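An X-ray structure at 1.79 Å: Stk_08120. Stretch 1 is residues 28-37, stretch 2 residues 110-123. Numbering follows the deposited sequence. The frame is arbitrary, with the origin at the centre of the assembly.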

# COMPACT_ATOMS: atom_id res chain seq x y z
N ALA A 28 -4.48 6.23 3.43
CA ALA A 28 -5.85 6.14 2.94
C ALA A 28 -5.86 5.72 1.47
O ALA A 28 -6.85 5.23 0.96
CB ALA A 28 -6.53 7.48 3.09
N PHE A 29 -4.75 5.96 0.79
CA PHE A 29 -4.59 5.46 -0.58
C PHE A 29 -4.09 4.03 -0.57
O PHE A 29 -4.79 3.08 -1.02
CB PHE A 29 -3.63 6.36 -1.40
CG PHE A 29 -3.33 5.82 -2.78
CD1 PHE A 29 -4.29 5.94 -3.82
CD2 PHE A 29 -2.13 5.18 -3.06
CE1 PHE A 29 -4.05 5.41 -5.11
CE2 PHE A 29 -1.86 4.64 -4.36
CZ PHE A 29 -2.81 4.77 -5.40
N THR A 30 -2.91 3.88 0.04
CA THR A 30 -2.06 2.70 -0.12
C THR A 30 -2.67 1.44 0.50
O THR A 30 -2.60 0.37 -0.11
CB THR A 30 -0.67 2.99 0.45
OG1 THR A 30 -0.09 4.09 -0.29
CG2 THR A 30 0.25 1.77 0.36
N ILE A 31 -3.26 1.56 1.69
CA ILE A 31 -3.76 0.37 2.39
C ILE A 31 -4.97 -0.27 1.69
O ILE A 31 -4.95 -1.47 1.45
CB ILE A 31 -3.99 0.65 3.95
CG1 ILE A 31 -2.71 1.16 4.61
CG2 ILE A 31 -4.50 -0.55 4.67
CD1 ILE A 31 -1.57 0.21 4.57
N PRO A 32 -6.03 0.51 1.35
CA PRO A 32 -7.13 -0.10 0.60
C PRO A 32 -6.71 -0.63 -0.77
O PRO A 32 -7.25 -1.64 -1.24
CB PRO A 32 -8.13 1.06 0.46
CG PRO A 32 -7.76 1.98 1.63
CD PRO A 32 -6.31 1.93 1.65
N GLN A 33 -5.71 -0.01 -1.38
CA GLN A 33 -5.23 -0.47 -2.71
C GLN A 33 -4.51 -1.80 -2.68
O GLN A 33 -4.57 -2.53 -3.68
CB GLN A 33 -4.32 0.57 -3.38
CG GLN A 33 -5.01 1.82 -3.90
CD GLN A 33 -5.84 1.61 -5.17
OE1 GLN A 33 -6.57 2.52 -5.62
NE2 GLN A 33 -5.73 0.44 -5.74
N ILE A 34 -3.81 -2.08 -1.56
CA ILE A 34 -2.88 -3.24 -1.49
C ILE A 34 -3.33 -4.37 -0.58
O ILE A 34 -3.25 -5.55 -0.94
CB ILE A 34 -1.42 -2.76 -1.15
CG1 ILE A 34 -0.84 -1.93 -2.32
CG2 ILE A 34 -0.47 -3.97 -0.92
CD1 ILE A 34 0.29 -1.06 -1.90
N PHE A 35 -3.85 -4.02 0.60
CA PHE A 35 -4.21 -5.03 1.58
C PHE A 35 -5.44 -5.82 1.12
O PHE A 35 -6.24 -5.27 0.35
CB PHE A 35 -4.39 -4.41 2.97
CG PHE A 35 -3.11 -4.32 3.75
CD1 PHE A 35 -1.99 -3.70 3.20
CD2 PHE A 35 -3.00 -4.90 5.00
CE1 PHE A 35 -0.78 -3.62 3.89
CE2 PHE A 35 -1.77 -4.85 5.71
CZ PHE A 35 -0.68 -4.19 5.16
N PRO A 36 -5.58 -7.11 1.53
CA PRO A 36 -6.76 -7.87 1.08
C PRO A 36 -8.09 -7.39 1.65
O PRO A 36 -8.28 -7.40 2.87
CB PRO A 36 -6.49 -9.31 1.58
CG PRO A 36 -5.11 -9.32 2.14
CD PRO A 36 -4.66 -7.91 2.38
N GLY A 37 -9.00 -6.99 0.77
CA GLY A 37 -10.42 -6.82 1.12
C GLY A 37 -10.68 -5.80 2.22
O GLY A 37 -11.51 -6.03 3.10
N LEU A 110 -1.95 -17.30 2.94
CA LEU A 110 -3.35 -17.15 2.59
C LEU A 110 -3.61 -15.80 1.92
O LEU A 110 -4.40 -15.73 0.97
CB LEU A 110 -4.20 -17.31 3.83
CG LEU A 110 -4.22 -18.75 4.45
CD1 LEU A 110 -5.08 -18.73 5.65
CD2 LEU A 110 -4.78 -19.74 3.49
N GLY A 111 -2.94 -14.75 2.39
CA GLY A 111 -3.21 -13.39 1.86
C GLY A 111 -2.52 -13.13 0.53
O GLY A 111 -2.90 -12.20 -0.22
N LYS A 112 -1.51 -13.96 0.22
CA LYS A 112 -0.67 -13.69 -0.96
C LYS A 112 -1.39 -13.47 -2.30
O LYS A 112 -1.12 -12.45 -2.95
CB LYS A 112 0.50 -14.69 -1.15
CG LYS A 112 1.54 -14.10 -2.11
CD LYS A 112 2.77 -14.99 -2.24
CE LYS A 112 3.81 -14.33 -3.14
NZ LYS A 112 4.83 -15.34 -3.57
N PRO A 113 -2.30 -14.39 -2.71
CA PRO A 113 -2.92 -14.10 -4.01
C PRO A 113 -3.77 -12.82 -4.04
O PRO A 113 -3.94 -12.26 -5.11
CB PRO A 113 -3.82 -15.30 -4.27
CG PRO A 113 -4.00 -15.95 -2.96
CD PRO A 113 -2.80 -15.67 -2.15
N TYR A 114 -4.30 -12.39 -2.90
CA TYR A 114 -5.10 -11.15 -2.81
C TYR A 114 -4.18 -9.94 -2.94
O TYR A 114 -4.43 -9.02 -3.73
CB TYR A 114 -5.84 -11.11 -1.46
CG TYR A 114 -6.83 -12.23 -1.37
CD1 TYR A 114 -8.10 -12.10 -1.93
CD2 TYR A 114 -6.47 -13.46 -0.78
CE1 TYR A 114 -9.01 -13.14 -1.87
CE2 TYR A 114 -7.36 -14.51 -0.73
CZ TYR A 114 -8.64 -14.34 -1.26
OH TYR A 114 -9.52 -15.39 -1.22
N VAL A 115 -3.06 -9.99 -2.25
CA VAL A 115 -2.07 -8.92 -2.36
C VAL A 115 -1.46 -8.86 -3.75
O VAL A 115 -1.31 -7.77 -4.31
CB VAL A 115 -0.95 -9.06 -1.30
CG1 VAL A 115 0.20 -8.09 -1.58
CG2 VAL A 115 -1.55 -8.76 0.08
N SER A 116 -1.08 -10.02 -4.31
CA SER A 116 -0.51 -10.02 -5.67
C SER A 116 -1.53 -9.56 -6.71
O SER A 116 -1.17 -8.85 -7.65
CB SER A 116 0.10 -11.38 -6.07
OG SER A 116 -0.91 -12.36 -6.01
N SER A 117 -2.79 -9.92 -6.56
CA SER A 117 -3.80 -9.43 -7.51
C SER A 117 -3.91 -7.88 -7.43
O SER A 117 -4.09 -7.16 -8.45
CB SER A 117 -5.16 -10.10 -7.24
OG SER A 117 -6.18 -9.44 -7.98
N ASN A 118 -3.91 -7.37 -6.22
CA ASN A 118 -3.91 -5.92 -6.00
C ASN A 118 -2.70 -5.25 -6.60
O ASN A 118 -2.82 -4.24 -7.28
CB ASN A 118 -3.94 -5.62 -4.50
CG ASN A 118 -5.36 -5.67 -3.92
OD1 ASN A 118 -6.36 -5.42 -4.63
ND2 ASN A 118 -5.45 -6.01 -2.64
N LEU A 119 -1.52 -5.82 -6.37
CA LEU A 119 -0.32 -5.23 -6.95
C LEU A 119 -0.30 -5.25 -8.48
O LEU A 119 0.15 -4.29 -9.11
CB LEU A 119 0.97 -5.86 -6.36
CG LEU A 119 1.20 -5.62 -4.87
CD1 LEU A 119 2.39 -6.46 -4.39
CD2 LEU A 119 1.45 -4.11 -4.55
N ASP A 120 -0.78 -6.34 -9.07
CA ASP A 120 -0.93 -6.45 -10.53
C ASP A 120 -1.87 -5.41 -11.07
O ASP A 120 -1.56 -4.77 -12.05
CB ASP A 120 -1.42 -7.87 -10.91
CG ASP A 120 -0.34 -8.93 -10.75
OD1 ASP A 120 0.81 -8.60 -10.50
OD2 ASP A 120 -0.67 -10.11 -10.90
N ARG A 121 -3.05 -5.26 -10.43
CA ARG A 121 -4.02 -4.27 -10.85
C ARG A 121 -3.44 -2.84 -10.72
O ARG A 121 -3.59 -2.02 -11.61
CB ARG A 121 -5.30 -4.41 -9.99
CG ARG A 121 -6.43 -3.44 -10.38
CD ARG A 121 -7.64 -3.56 -9.44
NE ARG A 121 -7.23 -3.55 -8.03
CZ ARG A 121 -6.85 -2.46 -7.35
NH1 ARG A 121 -6.83 -1.22 -7.88
NH2 ARG A 121 -6.44 -2.63 -6.09
N LEU A 122 -2.77 -2.55 -9.62
CA LEU A 122 -2.11 -1.25 -9.46
C LEU A 122 -1.06 -1.01 -10.56
O LEU A 122 -1.04 0.06 -11.16
CB LEU A 122 -1.48 -1.15 -8.05
CG LEU A 122 -1.21 0.14 -7.30
CD1 LEU A 122 -2.48 0.95 -7.04
CD2 LEU A 122 -0.54 -0.32 -5.96
N ALA A 123 -0.23 -2.01 -10.85
CA ALA A 123 0.80 -1.85 -11.87
C ALA A 123 0.20 -1.56 -13.25
O ALA A 123 0.70 -0.72 -13.99
CB ALA A 123 1.70 -3.05 -11.93
O HOH W 1 -8.60 -7.29 -2.12

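Helix 28-34 ends against the side of helix 110-123. The axes come within 9.6 Å, and their N-to-C directions differ by 121°. The contact buries 497 Å², both sides summed.

Ile34 is the main bump of the first stretch. Its side chain lies among Val115, Leu119 and Leu122, which belong to successive turns of the second helix. Leu119 CD2 touches both gamma carbons: it is 3.9 Å from Ile34 CG1 and 4.1 Å from Ile34 CG2. Ile34 CG1 is also 4.0 Å from Leu122 CD2, and Ile34 CG2 is 4.2 Å from Val115 CG1. All four residues are buried.

Pro36 makes a second bump, beyond the helix end. Its CB packs 3.6 Å from Tyr114 CB, and its CD is 4.0 Å from Val115 CG2. Tyr114 sets out toward the first stretch, but the end of its side chain leads away. Gly111 leaves room beside the proline ring. An ideal CB there would lie 3.9 Å from Pro36 CG.

At the other end, Leu122 is the bump. It points toward the first helix, and its CD1 reaches 4.2 Å from Phe29 CZ. Its CD2 faces Ile34, so the leucine fits between these two side chains.

Asn118 sits between the apolar patches and faces the helix end. Asn118 ND2 donates a hydrogen bond to Ile34 O at 2.8 Å. Phe35 is the first residue to leave helical phi/psi, so the helix does not run on to supply an amide for Ile34 O. The side-chain amide meets this carbonyl instead. Arg121 NH2 donates to Asn118 OD1 at 3.1 Å, so both ends of the amide are engaged. A water accepts from Gly37 N at 2.9 Å and, weakly, from Asn118 ND2 at 3.4 Å. It bridges the two stretches.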